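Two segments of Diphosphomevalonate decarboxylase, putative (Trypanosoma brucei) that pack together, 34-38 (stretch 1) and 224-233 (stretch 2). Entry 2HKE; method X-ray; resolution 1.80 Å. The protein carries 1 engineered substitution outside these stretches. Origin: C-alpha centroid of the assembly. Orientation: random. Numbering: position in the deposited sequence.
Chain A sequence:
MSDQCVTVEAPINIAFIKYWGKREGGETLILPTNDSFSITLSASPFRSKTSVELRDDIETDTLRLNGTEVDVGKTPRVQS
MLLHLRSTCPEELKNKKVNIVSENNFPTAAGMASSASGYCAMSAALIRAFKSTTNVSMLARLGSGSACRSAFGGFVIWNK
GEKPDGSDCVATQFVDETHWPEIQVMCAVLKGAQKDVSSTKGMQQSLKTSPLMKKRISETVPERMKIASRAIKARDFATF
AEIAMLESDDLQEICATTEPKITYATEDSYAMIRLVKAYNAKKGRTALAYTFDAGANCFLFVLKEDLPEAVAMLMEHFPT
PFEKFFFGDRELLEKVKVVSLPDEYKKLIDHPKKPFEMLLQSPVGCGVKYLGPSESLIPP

Stretch 1 34-38: NDSFS
Stretch 2 224-233: RMKIASRAIK

Residues 224-233 form a continuous stretch of helix that packs against a short segment, 34-38, whose last three residues are a β-strand. The N-to-C directions of strand and helix run at 26° to each other, with the axes 9.8 Å apart at closest approach. The backbones are nearest at F37 and M225, whose CA atoms are 7.6 Å apart. No hydrogen bond crosses the interface; side-chain packing, centred on F37, buries 280 Å² in total.

The helix is regular, with phi/psi near -65/-42 and i to i+4 hydrogen bonds from A228 N to R224 O (2.7 Å) through K233 N to S229 O (3.0 Å). Stretch 1 is extended: D35 lies at -67/159, S36 at -135/169, F37 at -151/128 and S38 at -139/163. F37 points toward the helix with chi1 -151° (t) and chi2 -23°, whereas S36, next to it in the strand, points away.

R224 opens the helical stretch with its side chain out of reach of the strand. M225 makes the most extensive contact from the helix. Its CA-to-CB bond points sideways, but an m, m, m conformation (-69°, -66°, -58°) brings the end of the flexible side chain nearer. Its CE lies 3.6 Å from F37 CD2 and 4.3 Å from S36 O, while its SD is 4.0 Å from D35 CB. The sulfur, M225 SD, also sits 5.0 Å from the centroid of the F37 ring, in an oblique position 64° off the ring normal. D35 (chi1 -70°, m) points toward the helix, and both its CB and one carboxylate oxygen reach the methionine: D35 OD2 is 4.1 Å from M225 CE. Its other oxygen, OD1, is hydrogen-bonded elsewhere in the structure.

K226, extended in all four torsions, points away from the strand, and I227 is out of reach. One turn after R224, A228 points toward the strand; its small CB lies 4.2 Å from F37 CD2. S229 adopts chi1 -67° (m), which allows its OG to donate a 2.7 Å hydrogen bond to M225 O. The polar group is therefore satisfied within the helix, even as S229 OG lies 3.4 Å from F37 CE2, at the ring edge and near its plane.

R230 and A231 make no contact with the strand. I232, one turn beyond A228, again points toward it; with chi1 -68° (m) and chi2 155° (t), its CD1 comes within 3.7 Å of F37 CZ, covering the far end of the buried ring with an apolar branch. K233 completes the stretch, exposed and out of reach.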

ATOM      1  N   ASN A  34      -5.168  15.356  -3.908  1.00 18.83           N
ATOM      2  CA  ASN A  34      -4.992  15.632  -2.485  1.00 18.45           C
ATOM      3  C   ASN A  34      -3.803  14.825  -1.962  1.00 18.56           C
ATOM      4  O   ASN A  34      -3.349  13.866  -2.630  1.00 19.05           O
ATOM      5  CB  ASN A  34      -6.264  15.263  -1.712  1.00 19.12           C
ATOM      6  CG  ASN A  34      -6.747  13.858  -2.020  1.00 18.38           C
ATOM      7  OD1 ASN A  34      -7.551  13.680  -2.950  1.00 20.63           O
ATOM      8  ND2 ASN A  34      -6.213  12.829  -1.285  1.00 18.52           N
ATOM      9  N   ASP A  35      -3.329  15.209  -0.800  1.00 18.74           N
ATOM     10  CA  ASP A  35      -2.284  14.452  -0.137  1.00 19.56           C
ATOM     11  C   ASP A  35      -2.828  13.087   0.278  1.00 18.54           C
ATOM     12  O   ASP A  35      -4.026  12.887   0.476  1.00 17.23           O
ATOM     13  CB  ASP A  35      -1.851  15.137   1.129  1.00 20.53           C
ATOM     14  CG  ASP A  35      -1.071  16.433   0.919  1.00 24.94           C
ATOM     15  OD1 ASP A  35      -0.692  16.859  -0.200  1.00 25.18           O
ATOM     16  OD2 ASP A  35      -0.843  17.056   1.993  1.00 31.00           O
ATOM     17  N   SER A  36      -1.906  12.153   0.496  1.00 16.54           N
ATOM     18  CA  SER A  36      -2.274  10.885   1.101  1.00 16.75           C
ATOM     19  C   SER A  36      -1.252  10.540   2.175  1.00 16.50           C
ATOM     20  O   SER A  36      -0.209  11.183   2.250  1.00 16.99           O
ATOM     21  CB  SER A  36      -2.421   9.789   0.060  1.00 16.99           C
ATOM     22  OG  SER A  36      -1.342   9.715  -0.844  1.00 16.61           O
ATOM     23  N   PHE A  37      -1.539   9.540   2.987  1.00 16.00           N
ATOM     24  CA  PHE A  37      -0.729   9.317   4.162  1.00 16.72           C
ATOM     25  C   PHE A  37      -0.824   7.820   4.405  1.00 17.11           C
ATOM     26  O   PHE A  37      -1.940   7.284   4.471  1.00 16.93           O
ATOM     27  CB  PHE A  37      -1.366  10.111   5.326  1.00 16.58           C
ATOM     28  CG  PHE A  37      -0.395  10.583   6.415  1.00 17.76           C
ATOM     29  CD1 PHE A  37       0.835   9.984   6.656  1.00 17.53           C
ATOM     30  CD2 PHE A  37      -0.830  11.574   7.270  1.00 18.60           C
ATOM     31  CE1 PHE A  37       1.657  10.461   7.696  1.00 19.98           C
ATOM     32  CE2 PHE A  37      -0.035  12.067   8.302  1.00 20.26           C
ATOM     33  CZ  PHE A  37       1.217  11.477   8.526  1.00 18.36           C
ATOM     34  N   SER A  38       0.333   7.145   4.540  1.00 16.70           N
ATOM     35  CA  SER A  38       0.328   5.694   4.623  1.00 15.97           C
ATOM     36  C   SER A  38       1.315   5.208   5.664  1.00 16.60           C
ATOM     37  O   SER A  38       2.192   5.966   6.134  1.00 16.98           O
ATOM     38  CB  SER A  38       0.688   5.070   3.284  1.00 16.25           C
ATOM     39  OG  SER A  38       1.948   5.568   2.836  1.00 18.13           O
ATOM     40  N   ARG A 224      -8.149  16.218   7.768  1.00 21.02           N
ATOM     41  CA  ARG A 224      -7.723  14.927   8.319  1.00 21.07           C
ATOM     42  C   ARG A 224      -6.205  14.750   8.318  1.00 20.46           C
ATOM     43  O   ARG A 224      -5.656  14.104   9.224  1.00 21.16           O
ATOM     44  CB  ARG A 224      -8.399  13.770   7.585  1.00 20.17           C
ATOM     45  CG  ARG A 224      -9.874  13.797   7.785  1.00 21.53           C
ATOM     46  CD  ARG A 224     -10.578  12.604   7.161  1.00 22.59           C
ATOM     47  NE  ARG A 224     -12.021  12.752   7.434  1.00 19.67           N
ATOM     48  CZ  ARG A 224     -12.968  12.115   6.788  1.00 23.36           C
ATOM     49  NH1 ARG A 224     -12.682  11.269   5.832  1.00 20.92           N
ATOM     50  NH2 ARG A 224     -14.225  12.338   7.115  1.00 22.98           N
ATOM     51  N   MET A 225      -5.522  15.352   7.351  1.00 20.05           N
ATOM     52  CA  MET A 225      -4.040  15.379   7.356  1.00 21.06           C
ATOM     53  C   MET A 225      -3.519  16.060   8.633  1.00 21.02           C
ATOM     54  O   MET A 225      -2.586  15.575   9.255  1.00 20.70           O
ATOM     55  CB  MET A 225      -3.472  16.098   6.134  1.00 20.58           C
ATOM     56  CG  MET A 225      -3.685  15.335   4.796  1.00 19.52           C
ATOM     57  SD  MET A 225      -2.760  13.758   4.732  1.00 23.70           S
ATOM     58  CE  MET A 225      -1.079  14.360   5.000  1.00 25.61           C
ATOM     59  N   LYS A 226      -4.134  17.158   9.016  1.00 22.96           N
ATOM     60  CA  LYS A 226      -3.743  17.845  10.264  1.00 24.08           C
ATOM     61  C   LYS A 226      -4.027  17.002  11.498  1.00 23.41           C
ATOM     62  O   LYS A 226      -3.158  16.887  12.391  1.00 23.32           O
ATOM     63  CB  LYS A 226      -4.417  19.218  10.361  1.00 26.19           C
ATOM     64  CG  LYS A 226      -4.221  19.944  11.699  1.00 27.52           C
ATOM     65  CD  LYS A 226      -4.807  21.370  11.645  1.00 30.05           C
ATOM     66  CE  LYS A 226      -4.636  22.092  12.998  1.00 34.58           C
ATOM     67  NZ  LYS A 226      -5.029  23.546  12.875  1.00 38.41           N
ATOM     68  N   ILE A 227      -5.206  16.384  11.560  1.00 22.54           N
ATOM     69  CA  ILE A 227      -5.623  15.612  12.732  1.00 22.09           C
ATOM     70  C   ILE A 227      -4.746  14.350  12.815  1.00 22.38           C
ATOM     71  O   ILE A 227      -4.280  13.993  13.870  1.00 22.35           O
ATOM     72  CB  ILE A 227      -7.110  15.171  12.655  1.00 22.93           C
ATOM     73  CG1 ILE A 227      -8.046  16.397  12.686  1.00 22.70           C
ATOM     74  CG2 ILE A 227      -7.447  14.192  13.773  1.00 20.94           C
ATOM     75  CD1 ILE A 227      -9.487  16.082  12.180  1.00 22.80           C
ATOM     76  N   ALA A 228      -4.571  13.644  11.707  1.00 21.61           N
ATOM     77  CA  ALA A 228      -3.699  12.446  11.725  1.00 20.92           C
ATOM     78  C   ALA A 228      -2.251  12.754  12.121  1.00 20.65           C
ATOM     79  O   ALA A 228      -1.662  12.041  12.923  1.00 18.46           O
ATOM     80  CB  ALA A 228      -3.741  11.704  10.350  1.00 21.02           C
ATOM     81  N   SER A 229      -1.697  13.826  11.595  1.00 20.30           N
ATOM     82  CA  SER A 229      -0.329  14.229  11.906  1.00 21.97           C
ATOM     83  C   SER A 229      -0.158  14.449  13.420  1.00 22.69           C
ATOM     84  O   SER A 229       0.765  13.928  14.020  1.00 22.86           O
ATOM     85  CB  SER A 229       0.031  15.501  11.112  1.00 22.04           C
ATOM     86  OG  SER A 229       0.082  15.205   9.730  1.00 22.21           O
ATOM     87  N   ARG A 230      -1.055  15.237  14.004  1.00 23.44           N
ATOM     88  CA  ARG A 230      -1.079  15.451  15.455  1.00 23.70           C
ATOM     89  C   ARG A 230      -1.234  14.154  16.209  1.00 22.73           C
ATOM     90  O   ARG A 230      -0.525  13.923  17.189  1.00 22.61           O
ATOM     91  CB  ARG A 230      -2.243  16.380  15.786  1.00 24.19           C
ATOM     92  CG  ARG A 230      -2.415  16.717  17.239  1.00 26.22           C
ATOM     93  CD  ARG A 230      -3.469  17.786  17.517  1.00 30.63           C
ATOM     94  NE  ARG A 230      -3.464  18.016  18.974  1.00 37.11           N
ATOM     95  CZ  ARG A 230      -4.390  18.658  19.688  1.00 41.98           C
ATOM     96  NH1 ARG A 230      -5.464  19.178  19.124  1.00 45.35           N
ATOM     97  NH2 ARG A 230      -4.227  18.778  20.997  1.00 42.58           N
ATOM     98  N   ALA A 231      -2.146  13.283  15.760  1.00 21.23           N
ATOM     99  CA  ALA A 231      -2.385  12.004  16.470  1.00 20.55           C
ATOM    100  C   ALA A 231      -1.154  11.089  16.388  1.00 20.77           C
ATOM    101  O   ALA A 231      -0.873  10.349  17.327  1.00 22.30           O
ATOM    102  CB  ALA A 231      -3.617  11.258  15.871  1.00 20.85           C
ATOM    103  N   ILE A 232      -0.452  11.087  15.263  1.00 20.13           N
ATOM    104  CA  ILE A 232       0.700  10.184  15.089  1.00 21.15           C
ATOM    105  C   ILE A 232       1.853  10.709  15.925  1.00 22.08           C
ATOM    106  O   ILE A 232       2.566   9.943  16.595  1.00 22.71           O
ATOM    107  CB  ILE A 232       1.086  10.031  13.616  1.00 20.45           C
ATOM    108  CG1 ILE A 232      -0.023   9.268  12.864  1.00 19.34           C
ATOM    109  CG2 ILE A 232       2.501   9.387  13.450  1.00 19.71           C
ATOM    110  CD1 ILE A 232      -0.045   9.563  11.409  1.00 20.69           C
ATOM    111  N   LYS A 233       2.043  12.019  15.901  1.00 23.16           N
ATOM    112  CA  LYS A 233       3.055  12.624  16.787  1.00 25.46           C
ATOM    113  C   LYS A 233       2.797  12.337  18.243  1.00 25.35           C
ATOM    114  O   LYS A 233       3.761  12.019  18.977  1.00 27.69           O
ATOM    115  CB  LYS A 233       3.245  14.118  16.494  1.00 26.29           C
ATOM    116  CG  LYS A 233       4.040  14.275  15.237  1.00 30.36           C
ATOM    117  CD  LYS A 233       4.581  15.660  14.985  1.00 32.61           C
ATOM    118  CE  LYS A 233       5.772  15.614  13.969  1.00 36.72           C
ATOM    119  NZ  LYS A 233       5.899  16.867  13.106  1.00 39.55           N
TER